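Local atomic coordinates of alkaline phosphatase (Thermus thermophilus, PDB entry 7KWD), a protein that probably removes phosphate groups from a range of compounds as a homodimeric metalloenzyme that holds zinc and magnesium ions. Residues 135-146 with 169-180; 120-128 with 149-157. All coordinates share one frame; numbering follows the deposited sequence.

Contact 1: 135-146 with 169-180; sequences AVGLVTTTTVTH and YLEFGAEVYLGG
Tyr169 reaches from the last turn of helix 162-172 to the type I turn 143-146 that follows strand 135-140, where its OH donates to Val144 O at 2.8 Å. The bond falls in the carbonyl plane, on a lone pair of that oxygen, which lies at the edge of the phenol ring. Thr145 CG2 touches the same ring at CE2. Tyr177 CE1 stands 3.4 Å above one face of the Tyr169 ring, offset toward that ring's rim. Leu138 runs side by side with Tyr177, pointing the same way; its CG lies anti to the carbonyl carbon (chi1 -58°), which brings CD1 to the ring edge, 3.8 Å from Tyr177 CE1. On the other face of the sheet Val139 and Leu178 are likewise alongside, CG2 against CD1.

Between these two layers the strands pair in parallel, through bonds such as Leu178 N to Leu138 O. They belong to the parallel part of the central sheet of the alkaline phosphatase fold, with strand 265-271 on the other side of strand 135-140. At the N-terminal end Glu175 folds back, bent at chi2 (78°), and OE1 takes the Val136 N-H at 2.9 Å from above the carboxylate plane. At the other end a beta bulge shifts the register, and Gly180 bonds Thr142 O and Val144 N.

Thr140 OG1 accepts from Thr142 N in an ST turn and also bonds Glu270, a magnesium ligand, whereas Thr143 and Thr145 OG1 bond Glu162. The Tyr169 bond satisfies a buried phenol hydroxyl and ties helix to turn.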
loop_
_atom_site.group_PDB
_atom_site.type_symbol
_atom_site.label_atom_id
_atom_site.label_comp_id
_atom_site.label_asym_id
_atom_site.label_seq_id
_atom_site.Cartn_x
_atom_site.Cartn_y
_atom_site.Cartn_z
ATOM N N ALA A 135 10.468 20.292 -27.463
ATOM C CA ALA A 135 9.905 19.122 -28.113
ATOM C C ALA A 135 9.146 18.272 -27.094
ATOM O O ALA A 135 9.462 18.259 -25.900
ATOM C CB ALA A 135 11.015 18.296 -28.764
ATOM N N VAL A 136 8.116 17.576 -27.573
ATOM C CA VAL A 136 7.233 16.784 -26.729
ATOM C C VAL A 136 7.185 15.363 -27.272
ATOM O O VAL A 136 7.043 15.162 -28.488
ATOM C CB VAL A 136 5.811 17.383 -26.677
ATOM C CG1 VAL A 136 4.856 16.498 -25.865
ATOM C CG2 VAL A 136 5.839 18.771 -26.120
ATOM N N GLY A 137 7.282 14.393 -26.366
ATOM C CA GLY A 137 7.102 12.989 -26.714
ATOM C C GLY A 137 6.137 12.320 -25.757
ATOM O O GLY A 137 6.140 12.598 -24.566
ATOM N N LEU A 138 5.284 11.448 -26.303
ATOM C CA LEU A 138 4.393 10.595 -25.521
ATOM C C LEU A 138 4.640 9.136 -25.908
ATOM O O LEU A 138 4.502 8.754 -27.075
ATOM C CB LEU A 138 2.928 10.973 -25.754
ATOM C CG LEU A 138 2.541 12.427 -25.443
ATOM C CD1 LEU A 138 1.131 12.772 -25.919
ATOM C CD2 LEU A 138 2.652 12.674 -23.946
ATOM N N VAL A 139 4.998 8.320 -24.937
ATOM C CA VAL A 139 5.320 6.923 -25.185
ATOM C C VAL A 139 4.563 6.094 -24.181
ATOM O O VAL A 139 4.699 6.316 -22.965
ATOM C CB VAL A 139 6.837 6.655 -25.064
ATOM C CG1 VAL A 139 7.110 5.166 -25.319
ATOM C CG2 VAL A 139 7.601 7.493 -26.059
ATOM N N THR A 140 3.786 5.125 -24.663
ATOM C CA THR A 140 3.005 4.344 -23.711
ATOM C C THR A 140 2.682 2.959 -24.236
ATOM O O THR A 140 2.763 2.705 -25.431
ATOM C CB THR A 140 1.694 5.065 -23.377
ATOM O OG1 THR A 140 0.883 4.248 -22.535
ATOM C CG2 THR A 140 0.928 5.371 -24.658
ATOM N N THR A 141 2.327 2.064 -23.315
ATOM C CA THR A 141 1.828 0.744 -23.668
ATOM C C THR A 141 0.309 0.709 -23.786
ATOM O O THR A 141 -0.237 -0.318 -24.211
ATOM C CB THR A 141 2.270 -0.307 -22.636
ATOM O OG1 THR A 141 1.849 0.100 -21.325
ATOM C CG2 THR A 141 3.778 -0.503 -22.659
ATOM N N THR A 142 -0.389 1.785 -23.408
ATOM C CA THR A 142 -1.798 1.885 -23.734
ATOM C C THR A 142 -1.952 2.390 -25.168
ATOM O O THR A 142 -0.965 2.717 -25.849
ATOM C CB THR A 142 -2.527 2.827 -22.768
ATOM O OG1 THR A 142 -2.041 4.164 -22.959
ATOM C CG2 THR A 142 -2.314 2.413 -21.299
ATOM N N THR A 143 -3.210 2.498 -25.623
ATOM C CA THR A 143 -3.503 3.315 -26.792
ATOM C C THR A 143 -2.842 4.672 -26.600
ATOM O O THR A 143 -2.819 5.222 -25.495
ATOM C CB THR A 143 -5.009 3.489 -27.004
ATOM O OG1 THR A 143 -5.589 3.977 -25.804
ATOM C CG2 THR A 143 -5.661 2.152 -27.383
ATOM N N VAL A 144 -2.252 5.188 -27.677
ATOM C CA VAL A 144 -1.445 6.387 -27.546
ATOM C C VAL A 144 -2.301 7.586 -27.172
ATOM O O VAL A 144 -1.787 8.566 -26.609
ATOM C CB VAL A 144 -0.665 6.581 -28.857
ATOM C CG1 VAL A 144 -1.618 7.055 -29.993
ATOM C CG2 VAL A 144 0.454 7.556 -28.621
ATOM N N THR A 145 -3.603 7.509 -27.451
ATOM C CA THR A 145 -4.605 8.527 -27.173
ATOM C C THR A 145 -5.260 8.335 -25.793
ATOM O O THR A 145 -6.230 9.026 -25.456
ATOM C CB THR A 145 -5.682 8.449 -28.279
ATOM O OG1 THR A 145 -6.081 7.071 -28.378
ATOM C CG2 THR A 145 -5.172 8.873 -29.646
ATOM N N HIS A 146 -4.763 7.409 -24.993
ATOM C CA HIS A 146 -5.375 7.128 -23.703
ATOM C C HIS A 146 -5.161 8.290 -22.731
ATOM O O HIS A 146 -4.470 9.269 -23.015
ATOM C CB HIS A 146 -4.816 5.818 -23.160
ATOM C CG HIS A 146 -5.776 5.041 -22.320
ATOM N ND1 HIS A 146 -5.504 4.714 -21.007
ATOM C CD2 HIS A 146 -6.983 4.483 -22.612
ATOM C CE1 HIS A 146 -6.512 4.008 -20.518
ATOM N NE2 HIS A 146 -7.420 3.851 -21.470
ATOM N N TYR A 169 -4.232 15.204 -31.520
ATOM C CA TYR A 169 -2.792 14.936 -31.513
ATOM C C TYR A 169 -2.119 15.468 -32.771
ATOM O O TYR A 169 -1.018 16.055 -32.711
ATOM C CB TYR A 169 -2.552 13.431 -31.404
ATOM C CG TYR A 169 -2.601 12.857 -30.023
ATOM C CD1 TYR A 169 -3.109 13.584 -28.940
ATOM C CD2 TYR A 169 -2.088 11.604 -29.784
ATOM C CE1 TYR A 169 -3.113 13.033 -27.667
ATOM C CE2 TYR A 169 -2.091 11.048 -28.527
ATOM C CZ TYR A 169 -2.607 11.763 -27.467
ATOM O OH TYR A 169 -2.591 11.170 -26.211
ATOM N N LEU A 170 -2.752 15.255 -33.933
ATOM C CA LEU A 170 -2.208 15.798 -35.175
ATOM C C LEU A 170 -2.081 17.314 -35.098
ATOM O O LEU A 170 -1.069 17.880 -35.512
ATOM C CB LEU A 170 -3.102 15.392 -36.348
ATOM C CG LEU A 170 -2.733 15.905 -37.743
ATOM C CD1 LEU A 170 -1.337 15.431 -38.186
ATOM C CD2 LEU A 170 -3.799 15.475 -38.773
ATOM N N GLU A 171 -3.110 17.989 -34.581
ATOM C CA GLU A 171 -3.071 19.445 -34.505
ATOM C C GLU A 171 -2.075 19.908 -33.448
ATOM O O GLU A 171 -1.359 20.894 -33.651
ATOM C CB GLU A 171 -4.469 19.998 -34.209
ATOM C CG GLU A 171 -4.548 21.532 -34.298
ATOM C CD GLU A 171 -5.877 22.065 -33.797
ATOM O OE1 GLU A 171 -6.792 21.232 -33.579
ATOM O OE2 GLU A 171 -6.005 23.306 -33.613
ATOM N N PHE A 172 -1.981 19.186 -32.323
ATOM C CA PHE A 172 -1.002 19.565 -31.304
ATOM C C PHE A 172 0.413 19.477 -31.847
ATOM O O PHE A 172 1.237 20.370 -31.613
ATOM C CB PHE A 172 -1.155 18.687 -30.062
ATOM C CG PHE A 172 -0.195 19.054 -28.948
ATOM C CD1 PHE A 172 -0.375 20.213 -28.195
ATOM C CD2 PHE A 172 0.903 18.259 -28.680
ATOM C CE1 PHE A 172 0.530 20.551 -27.168
ATOM C CE2 PHE A 172 1.821 18.588 -27.653
ATOM C CZ PHE A 172 1.631 19.734 -26.905
ATOM N N GLY A 173 0.710 18.424 -32.596
ATOM C CA GLY A 173 1.997 18.321 -33.256
ATOM C C GLY A 173 3.184 17.893 -32.414
ATOM O O GLY A 173 4.310 18.360 -32.652
ATOM N N ALA A 174 2.992 16.989 -31.453
ATOM C CA ALA A 174 4.144 16.537 -30.669
ATOM C C ALA A 174 5.140 15.825 -31.573
ATOM O O ALA A 174 4.765 15.206 -32.580
ATOM C CB ALA A 174 3.719 15.606 -29.531
ATOM N N GLU A 175 6.420 15.893 -31.192
ATOM C CA GLU A 175 7.462 15.355 -32.051
ATOM C C GLU A 175 7.441 13.838 -32.096
ATOM O O GLU A 175 7.839 13.248 -33.113
ATOM C CB GLU A 175 8.832 15.868 -31.591
ATOM C CG GLU A 175 9.179 17.289 -32.095
ATOM C CD GLU A 175 8.482 18.447 -31.327
ATOM O OE1 GLU A 175 7.641 18.216 -30.394
ATOM O OE2 GLU A 175 8.783 19.616 -31.676
ATOM N N VAL A 176 6.998 13.191 -31.026
ATOM C CA VAL A 176 6.970 11.735 -30.943
ATOM C C VAL A 176 5.670 11.281 -30.275
ATOM O O VAL A 176 5.356 11.703 -29.162
ATOM C CB VAL A 176 8.161 11.154 -30.140
ATOM C CG1 VAL A 176 8.011 9.628 -29.978
ATOM C CG2 VAL A 176 9.488 11.505 -30.780
ATOM N N TYR A 177 4.973 10.348 -30.917
ATOM C CA TYR A 177 3.813 9.661 -30.373
ATOM C C TYR A 177 4.011 8.170 -30.615
ATOM O O TYR A 177 4.061 7.744 -31.771
ATOM C CB TYR A 177 2.519 10.076 -31.077
ATOM C CG TYR A 177 2.050 11.495 -30.958
ATOM C CD1 TYR A 177 1.461 11.955 -29.784
ATOM C CD2 TYR A 177 2.103 12.349 -32.045
ATOM C CE1 TYR A 177 0.974 13.246 -29.692
ATOM C CE2 TYR A 177 1.645 13.647 -31.960
ATOM C CZ TYR A 177 1.069 14.090 -30.786
ATOM O OH TYR A 177 0.597 15.371 -30.697
ATOM N N LEU A 178 4.068 7.373 -29.550
ATOM C CA LEU A 178 4.281 5.939 -29.670
ATOM C C LEU A 178 3.380 5.205 -28.703
ATOM O O LEU A 178 3.356 5.525 -27.513
ATOM C CB LEU A 178 5.723 5.551 -29.374
ATOM C CG LEU A 178 6.803 6.103 -30.275
ATOM C CD1 LEU A 178 8.151 5.822 -29.670
ATOM C CD2 LEU A 178 6.695 5.521 -31.688
ATOM N N GLY A 179 2.664 4.211 -29.211
ATOM C CA GLY A 179 1.791 3.400 -28.375
ATOM C C GLY A 179 0.882 2.533 -29.230
ATOM O O GLY A 179 1.216 2.206 -30.375
ATOM N N GLY A 180 -0.255 2.151 -28.633
ATOM C CA GLY A 180 -1.284 1.392 -29.311
ATOM C C GLY A 180 -2.337 2.278 -29.967
ATOM O O GLY A 180 -2.206 3.498 -30.049
#

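Contact 2: 120-128 with 149-157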
loop_
_atom_site.group_PDB
_atom_site.type_symbol
_atom_site.label_atom_id
_atom_site.label_comp_id
_atom_site.label_asym_id
_atom_site.label_seq_id
_atom_site.Cartn_x
_atom_site.Cartn_y
_atom_site.Cartn_z
ATOM N N THR A 120 -14.950 24.144 -18.343
ATOM C CA THR A 120 -13.824 25.070 -18.309
ATOM C C THR A 120 -12.550 24.378 -18.774
ATOM O O THR A 120 -12.150 23.376 -18.173
ATOM C CB THR A 120 -13.609 25.597 -16.895
ATOM O OG1 THR A 120 -14.846 26.114 -16.397
ATOM C CG2 THR A 120 -12.558 26.655 -16.907
ATOM N N PRO A 121 -11.907 24.820 -19.846
ATOM C CA PRO A 121 -10.681 24.158 -20.275
ATOM C C PRO A 121 -9.515 24.565 -19.396
ATOM O O PRO A 121 -9.448 25.680 -18.874
ATOM C CB PRO A 121 -10.483 24.640 -21.724
ATOM C CG PRO A 121 -11.155 25.942 -21.766
ATOM C CD PRO A 121 -12.397 25.759 -20.884
ATOM N N LEU A 122 -8.599 23.621 -19.232
ATOM C CA LEU A 122 -7.360 23.822 -18.508
ATOM C C LEU A 122 -6.208 23.718 -19.490
ATOM O O LEU A 122 -6.322 23.061 -20.527
ATOM C CB LEU A 122 -7.206 22.784 -17.403
ATOM C CG LEU A 122 -8.449 22.541 -16.532
ATOM C CD1 LEU A 122 -8.247 21.377 -15.572
ATOM C CD2 LEU A 122 -8.792 23.820 -15.768
ATOM N N LYS A 123 -5.105 24.364 -19.160
ATOM C CA LYS A 123 -3.927 24.278 -20.007
ATOM C C LYS A 123 -2.982 23.275 -19.396
ATOM O O LYS A 123 -2.453 23.530 -18.301
ATOM C CB LYS A 123 -3.249 25.638 -20.126
ATOM C CG LYS A 123 -2.111 25.697 -21.139
ATOM C CD LYS A 123 -1.644 27.142 -21.208
ATOM C CE LYS A 123 -0.425 27.336 -22.066
ATOM N NZ LYS A 123 -0.029 28.787 -22.058
ATOM N N PRO A 124 -2.747 22.130 -20.026
ATOM C CA PRO A 124 -1.888 21.112 -19.424
ATOM C C PRO A 124 -0.419 21.343 -19.753
ATOM O O PRO A 124 -0.062 22.000 -20.735
ATOM C CB PRO A 124 -2.391 19.807 -20.069
ATOM C CG PRO A 124 -2.914 20.237 -21.439
ATOM C CD PRO A 124 -3.267 21.711 -21.354
ATOM N N PHE A 125 0.425 20.725 -18.931
ATOM C CA PHE A 125 1.820 21.154 -18.833
ATOM C C PHE A 125 2.592 20.949 -20.122
ATOM O O PHE A 125 3.441 21.775 -20.473
ATOM C CB PHE A 125 2.535 20.430 -17.674
ATOM C CG PHE A 125 3.871 20.994 -17.404
ATOM C CD1 PHE A 125 3.986 22.227 -16.801
ATOM C CD2 PHE A 125 5.017 20.349 -17.840
ATOM C CE1 PHE A 125 5.234 22.809 -16.610
ATOM C CE2 PHE A 125 6.255 20.911 -17.649
ATOM C CZ PHE A 125 6.356 22.154 -17.043
ATOM N N PHE A 126 2.369 19.848 -20.837
ATOM C CA PHE A 126 3.197 19.680 -22.036
ATOM C C PHE A 126 2.774 20.654 -23.146
ATOM O O PHE A 126 3.576 20.971 -24.040
ATOM C CB PHE A 126 3.139 18.239 -22.551
ATOM C CG PHE A 126 4.011 17.275 -21.789
ATOM C CD1 PHE A 126 4.624 17.645 -20.594
ATOM C CD2 PHE A 126 4.250 16.008 -22.291
ATOM C CE1 PHE A 126 5.462 16.750 -19.908
ATOM C CE2 PHE A 126 5.071 15.094 -21.595
ATOM C CZ PHE A 126 5.674 15.470 -20.414
ATOM N N ALA A 127 1.530 21.130 -23.120
ATOM C CA ALA A 127 1.155 22.208 -24.031
ATOM C C ALA A 127 1.924 23.488 -23.696
ATOM O O ALA A 127 2.477 24.158 -24.584
ATOM C CB ALA A 127 -0.362 22.401 -23.977
ATOM N N ALA A 128 2.024 23.814 -22.409
ATOM C CA ALA A 128 2.839 24.946 -22.013
ATOM C C ALA A 128 4.285 24.767 -22.442
ATOM O O ALA A 128 4.941 25.724 -22.844
ATOM C CB ALA A 128 2.786 25.134 -20.498
ATOM N N PRO A 149 -1.320 9.913 -21.299
ATOM C CA PRO A 149 -0.615 10.805 -22.237
ATOM C C PRO A 149 -1.469 11.968 -22.669
ATOM O O PRO A 149 -0.986 13.117 -22.746
ATOM C CB PRO A 149 -0.267 9.878 -23.426
ATOM C CG PRO A 149 -1.145 8.683 -23.271
ATOM C CD PRO A 149 -1.402 8.528 -21.782
ATOM N N ALA A 150 -2.760 11.709 -22.931
ATOM C CA ALA A 150 -3.567 12.765 -23.527
ATOM C C ALA A 150 -3.763 13.911 -22.549
ATOM O O ALA A 150 -3.792 15.084 -22.953
ATOM C CB ALA A 150 -4.904 12.212 -24.006
ATOM N N SER A 151 -3.891 13.596 -21.250
ATOM C CA SER A 151 -4.148 14.645 -20.273
ATOM C C SER A 151 -2.987 15.614 -20.176
ATOM O O SER A 151 -3.141 16.688 -19.597
ATOM C CB SER A 151 -4.403 14.034 -18.899
ATOM O OG SER A 151 -3.177 13.480 -18.393
ATOM N N PHE A 152 -1.814 15.245 -20.711
ATOM C CA PHE A 152 -0.680 16.137 -20.652
ATOM C C PHE A 152 -0.634 17.131 -21.791
ATOM O O PHE A 152 0.086 18.129 -21.671
ATOM C CB PHE A 152 0.642 15.368 -20.644
ATOM C CG PHE A 152 1.062 14.934 -19.270
ATOM C CD1 PHE A 152 0.146 14.375 -18.406
ATOM C CD2 PHE A 152 2.346 15.117 -18.841
ATOM C CE1 PHE A 152 0.515 13.983 -17.130
ATOM C CE2 PHE A 152 2.724 14.744 -17.568
ATOM C CZ PHE A 152 1.822 14.168 -16.720
ATOM N N VAL A 153 -1.382 16.902 -22.881
ATOM C CA VAL A 153 -1.241 17.699 -24.095
ATOM C C VAL A 153 -2.541 18.378 -24.519
ATOM O O VAL A 153 -2.496 19.487 -25.064
ATOM C CB VAL A 153 -0.683 16.853 -25.259
ATOM C CG1 VAL A 153 0.752 16.598 -25.022
ATOM C CG2 VAL A 153 -1.453 15.557 -25.348
ATOM N N ILE A 154 -3.708 17.753 -24.330
ATOM C CA ILE A 154 -4.930 18.317 -24.930
ATOM C C ILE A 154 -6.110 18.289 -23.966
ATOM O O ILE A 154 -6.116 17.598 -22.953
ATOM C CB ILE A 154 -5.323 17.607 -26.249
ATOM C CG1 ILE A 154 -5.478 16.087 -26.064
ATOM C CG2 ILE A 154 -4.290 17.907 -27.362
ATOM C CD1 ILE A 154 -6.903 15.631 -25.621
ATOM N N SER A 155 -7.143 19.049 -24.321
ATOM C CA SER A 155 -8.344 19.155 -23.509
ATOM C C SER A 155 -9.529 18.533 -24.230
ATOM O O SER A 155 -9.741 18.770 -25.424
ATOM C CB SER A 155 -8.701 20.614 -23.188
ATOM O OG SER A 155 -9.896 20.604 -22.407
ATOM N N ASN A 156 -10.317 17.765 -23.499
ATOM C CA ASN A 156 -11.486 17.123 -24.093
ATOM C C ASN A 156 -12.430 16.652 -22.999
ATOM O O ASN A 156 -11.982 16.046 -22.013
ATOM C CB ASN A 156 -11.047 15.938 -24.969
ATOM C CG ASN A 156 -12.186 15.386 -25.807
ATOM O OD1 ASN A 156 -13.255 15.067 -25.278
ATOM N ND2 ASN A 156 -11.965 15.285 -27.110
ATOM N N PRO A 157 -13.740 16.897 -23.138
ATOM C CA PRO A 157 -14.667 16.546 -22.054
ATOM C C PRO A 157 -14.869 15.063 -21.870
ATOM O O PRO A 157 -15.378 14.680 -20.817
ATOM C CB PRO A 157 -15.987 17.223 -22.461
ATOM C CG PRO A 157 -15.850 17.484 -23.918
ATOM C CD PRO A 157 -14.400 17.710 -24.182
#
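Phe126 N, in the first turn of helix 125-131, donates to Phe152 O near the C-terminal end of helix 147-153. The N-H...O angle is only 133°, yet the donor lies nearly along the C=O axis. The CA atoms come nearest at Ala127 and Val153, 5.1 Å apart, and are also close at Pro124 and Phe152. Pro124 occupies the N-cap position of its helix, and its ring is directed at the other segment: CB rests 3.2 Å from Ser151 O, and CG lies against the carbonyl carbon of Val153. Ser151 O is also bonded by Ser103 of helix 95-104, so the proline covers a carbonyl that already has a partner.

The beginning of one helix therefore meets the C-terminal part of another, in the part of the alkaline phosphatase fold where helices pack over the central sheet. Strand 265-271 of that sheet touches Phe126 and Phe152 through Gln268.

The Phe126 and Phe152 rings form a T-shaped pair. The edge of Phe152 points at the face of Phe126, with CD2 3.6 Å above the plane and over the ring centre; the centroids are 5.0 Å apart and the planes stand at 87°. Phe126 has CG anti to its carbonyl carbon (chi1 -79°), which sets the ring beside the backbone N and near the bonded Phe152 carbonyl. Val153 CG1 approaches the edge of the same ring and meets Phe126 CB at 3.8 Å, while Ala127 CB lies near Val153 O. Farther along, the extended chains stay in looser touch, Pro121 CB lying 4.1 Å from Ser155 OG, a hydroxyl hydrogen-bonded to Ala114 O.

How the contacts relate
The two contacts interleave along the chain: helix 125-131 of contact 2 leads into strand 135-140 of contact 1, segment 135-146 runs into helix 147-153 of contact 2, and 169-180 comes after it. Their centres are about 13 Å apart. Phe172 of contact 1 packs on contact 2, with CE2 3.5 Å from Val153 CG1 and CE1 3.6 Å from Ala127 CA. Both approach the metal centre. The His146 side chain lies about 4 Å from the bound magnesium ion; though predicted to bind it, His146 is not among the ligands seen in this crystal. The Ser151 side chain is about 7 Å from that of Ser95, the probable phosphoserine nucleophile.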